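Local atomic coordinates of 1H-3-hydroxy-4-oxoquinoline 2,4-dioxygenase (PDB entry 3IBT), a protein that catalyses the cofactor-independent, ring-cleaving dioxygenation of 3-hydroxy-1H-quinolin-4-one to N-formylanthranilate and carbon monoxide. Residues L27-F37 and I51-D59; S70-L78 and W99-L108. All coordinates share one frame; numbering follows the deposited sequence.

Contact 1. Residues L27-F37 and I51-D59; sequences LSGWCQDHRLF and ICPDWRGHD
Leu27 meets Pro53 and Trp55 at the apolar centre: its CD2 methyl packs against Pro53 CG at 3.6 Å, while its CB lies 4.0 Å from Trp55 CZ2. Nearby, Cys52 SG lies obliquely to the Phe37 ring, 4.7 Å from its centroid, and also touches Phe37 CB. With CG beside its own backbone N (chi1 -71°), Trp55 brings the indole edge to the carbonyl of Ser28; the nearly straight NE1 to O bond (3.0 Å) lies in the indole plane but arrives above the carbonyl plane. With an alanine here, Ser28 O would probably lose this donor and a gap would open beside Leu27. In this alpha/beta-hydrolase fold, strands 23-27 and 49-53 are parallel neighbours, and the contact joins the loops leaving their C-terminal ends. The first loop carries Trp30, Cys31 and Gln32, probable substrate-binding residues, through a type II turn from Gly29 to Gln32. Cys31 N donates to His58 NE2 at 2.8 Å, well out of the imidazole plane. A water donates to Ser28 OG and Pro53 O. At the polar edge, Asp33 OD1 and Asp54 OD1, 3.3 Å apart, are acceptors sharing no hydrogen bond; Arg35 NE salt-bridges Asp33 OD2, and Thr12 hydrogen-bonds Asp54 OD2.

Contact 2. Residues S70-L78 and W99-L108; sequences SQTLAQDLL and WVNIDVCEQL
Gln75 NE2 reaches Gln107 OE1 at 3.1 Å in a weak, bent hydrogen bond, the two amides nearly coplanar although the chains arrive at right angles. Gln107 NE2 is as near to Gln75 NE2 without bonding, so the grip is not firm. A bend at chi2 (-68°) turns the Gln75 amide to this partner even though its CB starts away from the other helix. Next to this amide pair, the CB of Ala74 is a knob in a hole formed by Val100, Asp103, Val104 and Gln107, with Asp103 OD2 3.4 Å from Ala74 CB. Asp103 OD2 also touches Gln71 CG, and Asp103 OD1 has a long, weak ion pair with Arg198. Helices 70-83 and 97-107 are successive connections of the parallel part of the alpha/beta-hydrolase sheet, and both rest on Met91 of strand 89-94 between them; the second corresponds to the helix that follows the nucleophile elbow in hydrolases of this fold. Their segments cross at -61° with axes 8.8 Å apart. Val100 divides its methyls between neighbours: CG1, set anti to the backbone N (chi1 180°), comes 3.6 Å from Ala74 N, whereas CG2 touches Leu73 CB at 4.0 Å and also Ser70 O. One helical turn further on, Val104 CG2 lies 4.4 Å from Ala74 CB.

Contact 1 leads directly into contact 2, since helix 70-83 follows strand 49-53, and their centres lie about 15 Å apart. The Trp55 indole bridges them: its CH2 touches Val100 CG1 at 3.6 Å, and its CZ3 lies 3.7 Å from Leu73 O. A salt bridge from Arg56 NH2 to Asp76 OD1 (3.0 Å) ties the second loop to the helix. Contact 1 is nearer the active site: the Gln32 side chain is about 4 Å from that of Thr94, a probable substrate-binding residue, and about 6 Å from that of His244, the probable proton donor/acceptor. Contact 2 reaches the pocket through Leu73, whose CD1 packs on Trp30 CH2, and more distantly through Trp99, whose side chain is about 7 Å from that of Ser95, also probably substrate-binding.

Contact 1. Residues L27-F37 and I51-D59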
loop_
_atom_site.group_PDB
_atom_site.type_symbol
_atom_site.label_atom_id
_atom_site.label_comp_id
_atom_site.label_asym_id
_atom_site.label_seq_id
_atom_site.Cartn_x
_atom_site.Cartn_y
_atom_site.Cartn_z
ATOM N N LEU A 27 -4.249 4.082 -1.459
ATOM C CA LEU A 27 -3.121 4.352 -0.513
ATOM C C LEU A 27 -1.822 3.665 -0.883
ATOM O O LEU A 27 -1.768 2.433 -0.957
ATOM C CB LEU A 27 -3.468 3.876 0.902
ATOM C CG LEU A 27 -4.786 4.300 1.544
ATOM C CD1 LEU A 27 -5.141 3.412 2.781
ATOM C CD2 LEU A 27 -4.731 5.782 1.875
ATOM N N SER A 28 -0.757 4.437 -1.050
ATOM C CA SER A 28 0.528 3.862 -1.495
ATOM C C SER A 28 1.438 3.124 -0.425
ATOM O O SER A 28 1.081 2.979 0.746
ATOM C CB SER A 28 1.337 4.961 -2.170
ATOM O OG SER A 28 2.150 5.562 -1.196
ATOM N N GLY A 29 2.618 2.669 -0.838
ATOM C CA GLY A 29 3.614 2.234 0.121
ATOM C C GLY A 29 4.439 3.420 0.569
ATOM O O GLY A 29 4.132 4.574 0.203
ATOM N N TRP A 30 5.464 3.143 1.390
ATOM C CA TRP A 30 6.423 4.164 1.847
ATOM C C TRP A 30 7.217 4.620 0.655
ATOM O O TRP A 30 7.465 3.817 -0.254
ATOM C CB TRP A 30 7.402 3.575 2.867
ATOM C CG TRP A 30 6.775 3.271 4.182
ATOM C CD1 TRP A 30 6.116 2.119 4.535
ATOM C CD2 TRP A 30 6.734 4.132 5.334
ATOM N NE1 TRP A 30 5.666 2.215 5.838
ATOM C CE2 TRP A 30 6.034 3.435 6.352
ATOM C CE3 TRP A 30 7.234 5.425 5.609
ATOM C CZ2 TRP A 30 5.820 3.985 7.631
ATOM C CZ3 TRP A 30 7.007 5.977 6.872
ATOM C CH2 TRP A 30 6.306 5.260 7.866
ATOM N N CYS A 31 7.600 5.888 0.635
ATOM C CA CYS A 31 8.414 6.383 -0.456
ATOM C C CYS A 31 7.744 6.259 -1.814
ATOM O O CYS A 31 8.428 6.057 -2.842
ATOM C CB CYS A 31 9.721 5.625 -0.487
ATOM S SG CYS A 31 10.742 6.121 0.872
ATOM N N GLN A 32 6.410 6.349 -1.802
ATOM C CA GLN A 32 5.595 6.380 -3.016
ATOM C C GLN A 32 4.567 7.507 -2.993
ATOM O O GLN A 32 4.314 8.181 -1.962
ATOM C CB GLN A 32 4.846 5.084 -3.241
ATOM C CG GLN A 32 5.561 4.099 -4.048
ATOM C CD GLN A 32 5.083 2.702 -3.690
ATOM O OE1 GLN A 32 4.520 2.507 -2.610
ATOM N NE2 GLN A 32 5.273 1.725 -4.599
ATOM N N ASP A 33 3.934 7.651 -4.152
ATOM C CA ASP A 33 3.034 8.722 -4.334
ATOM C C ASP A 33 1.641 8.367 -4.836
ATOM O O ASP A 33 1.365 7.203 -5.111
ATOM C CB ASP A 33 3.655 9.719 -5.258
ATOM C CG ASP A 33 3.202 11.041 -4.916
ATOM O OD1 ASP A 33 2.596 11.072 -3.814
ATOM O OD2 ASP A 33 3.407 12.021 -5.678
ATOM N N HIS A 34 0.772 9.375 -4.950
ATOM C CA HIS A 34 -0.490 9.205 -5.638
ATOM C C HIS A 34 -0.206 8.862 -7.118
ATOM O O HIS A 34 -1.038 8.243 -7.806
ATOM C CB HIS A 34 -1.343 10.469 -5.494
ATOM C CG HIS A 34 -0.842 11.635 -6.288
ATOM N ND1 HIS A 34 0.457 12.086 -6.214
ATOM C CD2 HIS A 34 -1.464 12.443 -7.176
ATOM C CE1 HIS A 34 0.619 13.122 -7.017
ATOM N NE2 HIS A 34 -0.533 13.358 -7.617
ATOM N N ARG A 35 0.984 9.227 -7.596
ATOM C CA ARG A 35 1.422 8.857 -8.949
ATOM C C ARG A 35 1.582 7.320 -9.115
ATOM O O ARG A 35 1.667 6.784 -10.208
ATOM C CB ARG A 35 2.704 9.626 -9.315
ATOM C CG ARG A 35 2.525 11.140 -9.257
ATOM C CD ARG A 35 3.847 11.950 -9.338
ATOM N NE ARG A 35 4.734 11.720 -8.186
ATOM C CZ ARG A 35 6.049 11.972 -8.148
ATOM N NH1 ARG A 35 6.665 12.451 -9.218
ATOM N NH2 ARG A 35 6.760 11.722 -7.047
ATOM N N LEU A 36 1.633 6.586 -8.024
ATOM C CA LEU A 36 1.595 5.142 -8.178
ATOM C C LEU A 36 0.270 4.774 -8.856
ATOM O O LEU A 36 0.175 3.771 -9.556
ATOM C CB LEU A 36 1.744 4.429 -6.836
ATOM C CG LEU A 36 1.807 2.880 -6.869
ATOM C CD1 LEU A 36 2.991 2.360 -7.708
ATOM C CD2 LEU A 36 1.868 2.266 -5.482
ATOM N N PHE A 37 -0.750 5.594 -8.663
ATOM C CA PHE A 37 -2.066 5.215 -9.096
ATOM C C PHE A 37 -2.438 5.854 -10.411
ATOM O O PHE A 37 -3.594 5.847 -10.786
ATOM C CB PHE A 37 -3.121 5.527 -8.021
ATOM C CG PHE A 37 -2.903 4.781 -6.726
ATOM C CD1 PHE A 37 -2.430 5.456 -5.587
ATOM C CD2 PHE A 37 -3.139 3.410 -6.642
ATOM C CE1 PHE A 37 -2.208 4.792 -4.377
ATOM C CE2 PHE A 37 -2.899 2.715 -5.436
ATOM C CZ PHE A 37 -2.440 3.415 -4.300
ATOM N N ILE A 51 -9.968 8.935 -4.005
ATOM C CA ILE A 51 -9.009 9.784 -3.300
ATOM C C ILE A 51 -7.622 9.141 -3.200
ATOM O O ILE A 51 -7.464 8.152 -2.505
ATOM C CB ILE A 51 -9.484 10.104 -1.870
ATOM C CG1 ILE A 51 -10.994 10.391 -1.836
ATOM C CG2 ILE A 51 -8.670 11.242 -1.322
ATOM C CD1 ILE A 51 -11.413 11.670 -1.036
ATOM N N CYS A 52 -6.622 9.690 -3.877
ATOM C CA CYS A 52 -5.278 9.178 -3.700
ATOM C C CYS A 52 -4.490 10.136 -2.798
ATOM O O CYS A 52 -4.016 11.173 -3.275
ATOM C CB CYS A 52 -4.571 9.005 -5.039
ATOM S SG CYS A 52 -5.383 7.853 -6.152
ATOM N N PRO A 53 -4.372 9.830 -1.480
ATOM C CA PRO A 53 -3.520 10.645 -0.573
ATOM C C PRO A 53 -1.982 10.444 -0.608
ATOM O O PRO A 53 -1.476 9.478 -1.154
ATOM C CB PRO A 53 -4.075 10.343 0.829
ATOM C CG PRO A 53 -5.023 9.190 0.679
ATOM C CD PRO A 53 -5.087 8.757 -0.763
ATOM N N ASP A 54 -1.262 11.412 -0.050
ATOM C CA ASP A 54 0.201 11.357 0.040
ATOM C C ASP A 54 0.604 11.376 1.503
ATOM O O ASP A 54 0.496 12.407 2.192
ATOM C CB ASP A 54 0.873 12.537 -0.680
ATOM C CG ASP A 54 0.253 12.833 -2.029
ATOM O OD1 ASP A 54 -0.373 11.885 -2.597
ATOM O OD2 ASP A 54 0.402 13.993 -2.517
ATOM N N TRP A 55 1.081 10.226 1.950
ATOM C CA TRP A 55 1.545 10.031 3.303
ATOM C C TRP A 55 2.374 11.205 3.856
ATOM O O TRP A 55 3.077 11.888 3.096
ATOM C CB TRP A 55 2.379 8.763 3.291
ATOM C CG TRP A 55 1.592 7.520 3.111
ATOM C CD1 TRP A 55 1.898 6.447 2.305
ATOM C CD2 TRP A 55 0.388 7.177 3.793
ATOM N NE1 TRP A 55 0.940 5.460 2.442
ATOM C CE2 TRP A 55 0.007 5.886 3.353
ATOM C CE3 TRP A 55 -0.409 7.836 4.737
ATOM C CZ2 TRP A 55 -1.143 5.255 3.812
ATOM C CZ3 TRP A 55 -1.553 7.204 5.193
ATOM C CH2 TRP A 55 -1.911 5.926 4.730
ATOM N N ARG A 56 2.290 11.433 5.170
ATOM C CA ARG A 56 3.257 12.300 5.848
ATOM C C ARG A 56 4.614 12.338 5.141
ATOM O O ARG A 56 5.205 11.297 4.889
ATOM C CB ARG A 56 3.497 11.817 7.281
ATOM C CG ARG A 56 2.855 12.666 8.329
ATOM C CD ARG A 56 3.242 12.220 9.776
ATOM N NE ARG A 56 1.998 12.410 10.612
ATOM C CZ ARG A 56 1.667 13.627 11.233
ATOM N NH1 ARG A 56 2.508 14.798 11.149
ATOM N NH2 ARG A 56 0.478 13.655 11.943
ATOM N N GLY A 57 5.116 13.518 4.814
ATOM C CA GLY A 57 6.473 13.623 4.284
ATOM C C GLY A 57 6.591 13.277 2.821
ATOM O O GLY A 57 7.658 13.456 2.209
ATOM N N HIS A 58 5.484 12.785 2.270
ATOM C CA HIS A 58 5.426 12.357 0.889
ATOM C C HIS A 58 4.778 13.359 -0.065
ATOM O O HIS A 58 4.734 13.137 -1.281
ATOM C CB HIS A 58 4.730 11.016 0.817
ATOM C CG HIS A 58 5.566 9.917 1.368
ATOM N ND1 HIS A 58 5.469 9.498 2.674
ATOM C CD2 HIS A 58 6.571 9.196 0.813
ATOM C CE1 HIS A 58 6.346 8.531 2.891
ATOM N NE2 HIS A 58 7.025 8.328 1.776
ATOM N N ASP A 59 4.294 14.467 0.476
ATOM C CA ASP A 59 3.732 15.503 -0.360
ATOM C C ASP A 59 4.797 16.090 -1.310
ATOM O O ASP A 59 6.008 15.842 -1.143
ATOM C CB ASP A 59 3.049 16.578 0.502
ATOM C CG ASP A 59 3.924 17.073 1.660
ATOM O OD1 ASP A 59 4.476 16.214 2.424
ATOM O OD2 ASP A 59 4.029 18.331 1.811
HETATM O O HOH W 1 0.767 7.666 -0.284
#

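Contact 2. Residues S70-L78 and W99-L108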
loop_
_atom_site.group_PDB
_atom_site.type_symbol
_atom_site.label_atom_id
_atom_site.label_comp_id
_atom_site.label_asym_id
_atom_site.label_seq_id
_atom_site.Cartn_x
_atom_site.Cartn_y
_atom_site.Cartn_z
ATOM N N SER A 70 4.181 3.825 11.816
ATOM C CA SER A 70 3.173 3.263 10.920
ATOM C C SER A 70 1.766 3.402 11.525
ATOM O O SER A 70 0.746 3.350 10.800
ATOM C CB SER A 70 3.484 1.773 10.628
ATOM O OG SER A 70 2.312 1.003 10.423
ATOM N N GLN A 71 1.724 3.562 12.851
ATOM C CA GLN A 71 0.462 3.782 13.589
ATOM C C GLN A 71 -0.065 5.217 13.573
ATOM O O GLN A 71 -1.281 5.420 13.654
ATOM C CB GLN A 71 0.545 3.249 15.024
ATOM C CG GLN A 71 0.094 1.814 15.120
ATOM C CD GLN A 71 0.758 1.085 16.231
ATOM O OE1 GLN A 71 1.731 1.570 16.831
ATOM N NE2 GLN A 71 0.241 -0.100 16.537
ATOM N N THR A 72 0.837 6.195 13.472
ATOM C CA THR A 72 0.394 7.581 13.293
ATOM C C THR A 72 -0.104 7.806 11.855
ATOM O O THR A 72 -0.944 8.690 11.659
ATOM C CB THR A 72 1.452 8.646 13.695
ATOM O OG1 THR A 72 2.364 8.874 12.605
ATOM C CG2 THR A 72 2.235 8.207 14.934
ATOM N N LEU A 73 0.371 7.005 10.867
ATOM C CA LEU A 73 -0.092 7.189 9.471
ATOM C C LEU A 73 -1.554 6.841 9.384
ATOM O O LEU A 73 -2.330 7.568 8.763
ATOM C CB LEU A 73 0.707 6.393 8.461
ATOM C CG LEU A 73 2.077 6.958 8.122
ATOM C CD1 LEU A 73 2.769 6.061 7.085
ATOM C CD2 LEU A 73 1.966 8.321 7.598
ATOM N N ALA A 74 -1.909 5.730 10.027
ATOM C CA ALA A 74 -3.285 5.390 10.405
ATOM C C ALA A 74 -4.052 6.568 10.996
ATOM O O ALA A 74 -5.192 6.868 10.599
ATOM C CB ALA A 74 -3.259 4.306 11.438
ATOM N N GLN A 75 -3.441 7.205 11.984
ATOM C CA GLN A 75 -4.079 8.294 12.656
ATOM C C GLN A 75 -4.377 9.450 11.684
ATOM O O GLN A 75 -5.472 10.020 11.697
ATOM C CB GLN A 75 -3.201 8.740 13.819
ATOM C CG GLN A 75 -3.234 7.763 14.970
ATOM C CD GLN A 75 -4.593 7.763 15.629
ATOM O OE1 GLN A 75 -4.947 8.784 16.368
ATOM N NE2 GLN A 75 -5.395 6.635 15.342
ATOM N N ASP A 76 -3.381 9.773 10.856
ATOM C CA ASP A 76 -3.541 10.640 9.693
ATOM C C ASP A 76 -4.862 10.363 8.952
ATOM O O ASP A 76 -5.768 11.214 8.908
ATOM C CB ASP A 76 -2.350 10.438 8.730
ATOM C CG ASP A 76 -1.027 10.903 9.322
ATOM O OD1 ASP A 76 -1.188 11.610 10.580
ATOM O OD2 ASP A 76 0.096 10.675 8.539
ATOM N N LEU A 77 -4.959 9.169 8.391
ATOM C CA LEU A 77 -6.101 8.808 7.600
ATOM C C LEU A 77 -7.422 8.871 8.379
ATOM O O LEU A 77 -8.470 9.131 7.781
ATOM C CB LEU A 77 -5.897 7.406 7.016
ATOM C CG LEU A 77 -6.381 7.096 5.600
ATOM C CD1 LEU A 77 -6.411 5.610 5.510
ATOM C CD2 LEU A 77 -7.757 7.647 5.247
ATOM N N LEU A 78 -7.387 8.599 9.684
ATOM C CA LEU A 78 -8.604 8.650 10.501
ATOM C C LEU A 78 -9.094 10.106 10.734
ATOM O O LEU A 78 -10.303 10.409 10.799
ATOM C CB LEU A 78 -8.371 7.940 11.827
ATOM C CG LEU A 78 -8.268 6.415 11.820
ATOM C CD1 LEU A 78 -7.898 5.976 13.215
ATOM C CD2 LEU A 78 -9.551 5.751 11.415
ATOM N N TRP A 99 -0.193 -2.599 6.190
ATOM C CA TRP A 99 -0.115 -2.437 7.640
ATOM C C TRP A 99 -1.037 -1.275 8.106
ATOM O O TRP A 99 -1.780 -1.441 9.077
ATOM C CB TRP A 99 1.323 -2.137 8.120
ATOM C CG TRP A 99 2.321 -3.144 7.798
ATOM C CD1 TRP A 99 3.270 -3.079 6.811
ATOM C CD2 TRP A 99 2.495 -4.403 8.457
ATOM N NE1 TRP A 99 4.007 -4.240 6.804
ATOM C CE2 TRP A 99 3.549 -5.076 7.793
ATOM C CE3 TRP A 99 1.829 -5.052 9.515
ATOM C CZ2 TRP A 99 3.976 -6.354 8.165
ATOM C CZ3 TRP A 99 2.258 -6.344 9.890
ATOM C CH2 TRP A 99 3.323 -6.976 9.213
ATOM N N VAL A 100 -0.985 -0.116 7.436
ATOM C CA VAL A 100 -1.909 1.007 7.746
ATOM C C VAL A 100 -3.403 0.652 7.482
ATOM O O VAL A 100 -4.267 0.833 8.330
ATOM C CB VAL A 100 -1.507 2.302 6.947
ATOM C CG1 VAL A 100 -2.435 3.462 7.243
ATOM C CG2 VAL A 100 -0.024 2.669 7.190
ATOM N N ASN A 101 -3.676 0.139 6.288
ATOM C CA ASN A 101 -4.983 -0.377 5.915
ATOM C C ASN A 101 -5.614 -1.275 7.004
ATOM O O ASN A 101 -6.717 -0.983 7.510
ATOM C CB ASN A 101 -4.831 -1.148 4.602
ATOM C CG ASN A 101 -6.153 -1.524 3.979
ATOM O OD1 ASN A 101 -7.199 -1.550 4.649
ATOM N ND2 ASN A 101 -6.122 -1.836 2.678
ATOM N N ILE A 102 -4.907 -2.342 7.386
ATOM C CA ILE A 102 -5.438 -3.255 8.375
ATOM C C ILE A 102 -5.613 -2.610 9.742
ATOM O O ILE A 102 -6.537 -2.947 10.488
ATOM C CB ILE A 102 -4.608 -4.536 8.438
ATOM C CG1 ILE A 102 -4.684 -5.197 7.079
ATOM C CG2 ILE A 102 -5.167 -5.527 9.441
ATOM C CD1 ILE A 102 -6.083 -5.492 6.639
ATOM N N ASP A 103 -4.746 -1.664 10.069
ATOM C CA ASP A 103 -4.884 -0.945 11.333
ATOM C C ASP A 103 -6.243 -0.239 11.385
ATOM O O ASP A 103 -6.922 -0.207 12.421
ATOM C CB ASP A 103 -3.760 0.075 11.524
ATOM C CG ASP A 103 -3.487 0.373 13.006
ATOM O OD1 ASP A 103 -3.427 -0.593 13.805
ATOM O OD2 ASP A 103 -3.321 1.556 13.395
ATOM N N VAL A 104 -6.650 0.305 10.244
ATOM C CA VAL A 104 -7.857 1.098 10.212
ATOM C C VAL A 104 -9.038 0.153 10.257
ATOM O O VAL A 104 -9.995 0.412 10.971
ATOM C CB VAL A 104 -7.876 2.035 9.020
ATOM C CG1 VAL A 104 -9.241 2.614 8.829
ATOM C CG2 VAL A 104 -6.853 3.123 9.220
ATOM N N CYS A 105 -8.942 -0.967 9.550
ATOM C CA CYS A 105 -9.989 -1.978 9.638
ATOM C C CYS A 105 -10.165 -2.426 11.067
ATOM O O CYS A 105 -11.255 -2.834 11.459
ATOM C CB CYS A 105 -9.669 -3.183 8.778
ATOM S SG CYS A 105 -9.992 -2.949 7.016
ATOM N N GLU A 106 -9.083 -2.343 11.840
ATOM C CA GLU A 106 -9.105 -2.751 13.242
ATOM C C GLU A 106 -9.548 -1.615 14.156
ATOM O O GLU A 106 -10.182 -1.875 15.183
ATOM C CB GLU A 106 -7.741 -3.283 13.701
ATOM C CG GLU A 106 -7.773 -4.116 15.017
ATOM C CD GLU A 106 -6.396 -4.268 15.701
ATOM O OE1 GLU A 106 -5.365 -4.077 15.019
ATOM O OE2 GLU A 106 -6.333 -4.590 16.918
ATOM N N GLN A 107 -9.212 -0.369 13.794
ATOM C CA GLN A 107 -9.533 0.795 14.636
ATOM C C GLN A 107 -11.006 1.126 14.541
ATOM O O GLN A 107 -11.682 1.191 15.554
ATOM C CB GLN A 107 -8.647 2.011 14.324
ATOM C CG GLN A 107 -7.247 1.993 15.027
ATOM C CD GLN A 107 -6.579 3.387 15.128
ATOM O OE1 GLN A 107 -5.422 3.570 14.720
ATOM N NE2 GLN A 107 -7.315 4.366 15.666
ATOM N N LEU A 108 -11.492 1.317 13.320
ATOM C CA LEU A 108 -12.932 1.369 13.001
ATOM C C LEU A 108 -13.562 -0.028 13.046
ATOM O O LEU A 108 -12.845 -1.022 13.239
ATOM C CB LEU A 108 -13.097 1.921 11.599
ATOM C CG LEU A 108 -12.978 3.420 11.287
ATOM C CD1 LEU A 108 -11.902 4.190 12.074
ATOM C CD2 LEU A 108 -12.727 3.544 9.799
#